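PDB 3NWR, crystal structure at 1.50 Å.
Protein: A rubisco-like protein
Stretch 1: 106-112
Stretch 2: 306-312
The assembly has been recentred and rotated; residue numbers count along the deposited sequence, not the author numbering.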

# COMPACT_ATOMS: atom_id res chain seq x y z
N ASN A 106 -0.92 13.72 -10.90
CA ASN A 106 -0.13 12.51 -10.73
C ASN A 106 -0.59 11.82 -9.45
O ASN A 106 -0.21 12.23 -8.34
CB ASN A 106 1.34 12.92 -10.63
CG ASN A 106 2.29 11.74 -10.68
OD1 ASN A 106 2.20 10.82 -9.86
ND2 ASN A 106 3.23 11.76 -11.63
N LEU A 107 -1.41 10.78 -9.60
CA LEU A 107 -2.06 10.13 -8.46
C LEU A 107 -1.07 9.50 -7.48
O LEU A 107 -1.14 9.78 -6.28
CB LEU A 107 -3.10 9.12 -8.94
CG LEU A 107 -3.94 8.45 -7.85
CD1 LEU A 107 -4.50 9.45 -6.83
CD2 LEU A 107 -5.09 7.66 -8.49
N PRO A 108 -0.15 8.65 -7.96
CA PRO A 108 0.77 8.07 -6.95
C PRO A 108 1.71 9.10 -6.30
O PRO A 108 2.07 8.93 -5.14
CB PRO A 108 1.53 7.00 -7.74
CG PRO A 108 1.45 7.45 -9.19
CD PRO A 108 0.08 8.09 -9.31
N THR A 109 2.08 10.16 -7.00
CA THR A 109 2.88 11.19 -6.35
C THR A 109 2.05 12.06 -5.41
O THR A 109 2.56 12.55 -4.40
CB THR A 109 3.71 12.00 -7.36
OG1 THR A 109 4.56 11.09 -8.06
CG2 THR A 109 4.57 13.05 -6.66
N LEU A 110 0.76 12.21 -5.69
CA LEU A 110 -0.14 12.83 -4.73
C LEU A 110 -0.09 12.04 -3.42
O LEU A 110 0.04 12.62 -2.34
CB LEU A 110 -1.57 12.88 -5.29
CG LEU A 110 -2.66 13.32 -4.32
CD1 LEU A 110 -2.33 14.68 -3.74
CD2 LEU A 110 -4.04 13.33 -4.98
N ALA A 111 -0.17 10.72 -3.51
CA ALA A 111 -0.06 9.89 -2.31
C ALA A 111 1.31 10.03 -1.62
O ALA A 111 1.39 10.06 -0.39
CB ALA A 111 -0.36 8.42 -2.62
N ALA A 112 2.38 10.11 -2.40
CA ALA A 112 3.72 10.27 -1.84
C ALA A 112 3.83 11.59 -1.09
O ALA A 112 4.65 11.74 -0.18
CB ALA A 112 4.77 10.21 -2.94
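Stretch 2 306-312: TLWRLSG

Stretch 2 meets stretch 1 through a small, mostly apolar contact, in which leucine side chains pack together and Leu 107 also rests on the backbone of stretch 2, with no hydrogen bond between the stretches. The two segments belong to one chain, and the touching residues are at least 196 positions apart in sequence; together they bury 252 Å² on each other.

The backbone of stretch 1 is helical from Leu 107 onward. Asn 106 caps it: its OD1 accepts from Thr 109 N at 2.9 Å, with an N-H...O angle of 152°, and from Thr 109 OG1 at 3.0 Å. The first helical bond then runs from Leu 110 N to Asn 106 O at 2.8 Å. Stretch 2 enters as the continuation of an earlier helix, with Thr 306 to Arg 309 helical and Leu 310 N bonded to Thr 306 O at 3.2 Å. The chain leaves through a type I turn from Arg 309 to Gly 312, closed by Gly 312 N to Arg 309 O at 3.0 Å. Ser 311 OG, inside the turn, donates to Trp 308 O, just before it, at 2.7 Å. Gly 312 has positive phi (94°), and at its backbone angles a CB would be jammed against the carbonyl O of Ser 311.

The CA traces run in roughly opposite directions, so Leu 107 lies near Leu 310 and Ser 311, while Ala 111, further along stretch 1, meets Leu 307. The backbones keep their distance: the nearest CA atoms, those of Leu 107 and Leu 310, are 7.3 Å apart, so side chains fill the gap. Both of these residues direct their CA-to-CB bonds toward the opposing stretch. Leu 107, with chi1 t and chi2 p, has the largest covered area, 80 Å². Leu 107 CD1 lies 3.8 Å from Leu 310 CD1 and 3.6 Å from Leu 307 O, while Leu 107 CD2 reaches Ser 311 N at 3.8 Å and Ser 311 CB at 3.9 Å. Leu 107 thus touches Leu 307, Leu 310 and Ser 311.

One helical turn further along stretch 1, Leu 110 also points toward stretch 2. Leu 110 CD2 is 3.7 Å from Leu 307 CD2 and 3.7 Å from Leu 310 CD1, van der Waals distances that show one methyl packed against two leucines. Leu 307 starts sideways, but the end of its m,t side chain comes nearer, and 65 Å² of the residue is covered. Leu 307 CD1 also lies 4.4 Å from Ala 111 CB, a looser contact. Pro 108 and Arg 309 point away and take no part.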

# COMPACT_ATOMS: atom_id res chain seq x y z
N THR A 306 -10.80 8.98 -1.06
CA THR A 306 -10.54 10.09 -1.98
C THR A 306 -9.48 9.70 -3.01
O THR A 306 -9.71 9.80 -4.22
CB THR A 306 -10.10 11.36 -1.24
OG1 THR A 306 -11.16 11.81 -0.39
CG2 THR A 306 -9.75 12.45 -2.23
N LEU A 307 -8.33 9.24 -2.53
CA LEU A 307 -7.25 8.84 -3.43
C LEU A 307 -7.71 7.74 -4.37
O LEU A 307 -7.49 7.82 -5.58
CB LEU A 307 -6.04 8.38 -2.64
CG LEU A 307 -5.39 9.45 -1.77
CD1 LEU A 307 -4.35 8.79 -0.88
CD2 LEU A 307 -4.76 10.52 -2.64
N TRP A 308 -8.36 6.71 -3.83
CA TRP A 308 -8.81 5.62 -4.69
C TRP A 308 -9.87 6.03 -5.72
O TRP A 308 -9.87 5.55 -6.84
CB TRP A 308 -9.20 4.37 -3.87
CG TRP A 308 -7.95 3.63 -3.56
CD1 TRP A 308 -7.29 3.55 -2.36
CD2 TRP A 308 -7.14 2.96 -4.51
NE1 TRP A 308 -6.12 2.83 -2.52
CE2 TRP A 308 -6.02 2.46 -3.83
CE3 TRP A 308 -7.28 2.72 -5.89
CZ2 TRP A 308 -5.02 1.73 -4.49
CZ3 TRP A 308 -6.29 2.00 -6.53
CH2 TRP A 308 -5.18 1.51 -5.83
N ARG A 309 -10.75 6.95 -5.34
CA ARG A 309 -11.76 7.38 -6.29
C ARG A 309 -11.15 8.13 -7.48
O ARG A 309 -11.71 8.13 -8.58
CB ARG A 309 -12.84 8.20 -5.58
CG ARG A 309 -13.83 7.29 -4.87
CD ARG A 309 -14.72 8.02 -3.88
NE ARG A 309 -15.61 8.98 -4.53
CZ ARG A 309 -16.51 9.69 -3.88
NH1 ARG A 309 -17.29 10.55 -4.53
NH2 ARG A 309 -16.64 9.54 -2.55
N LEU A 310 -9.98 8.74 -7.28
CA LEU A 310 -9.28 9.40 -8.39
C LEU A 310 -8.82 8.41 -9.46
O LEU A 310 -8.52 8.81 -10.59
CB LEU A 310 -8.10 10.24 -7.89
CG LEU A 310 -8.46 11.36 -6.91
CD1 LEU A 310 -7.20 12.05 -6.38
CD2 LEU A 310 -9.39 12.38 -7.56
N SER A 311 -8.75 7.12 -9.12
CA SER A 311 -8.39 6.11 -10.13
C SER A 311 -9.58 5.64 -10.94
O SER A 311 -9.43 4.90 -11.92
CB SER A 311 -7.71 4.90 -9.49
OG SER A 311 -8.65 4.12 -8.77
N GLY A 312 -10.78 6.04 -10.53
CA GLY A 312 -11.97 5.75 -11.32
C GLY A 312 -12.73 4.49 -10.94
O GLY A 312 -13.60 4.04 -11.69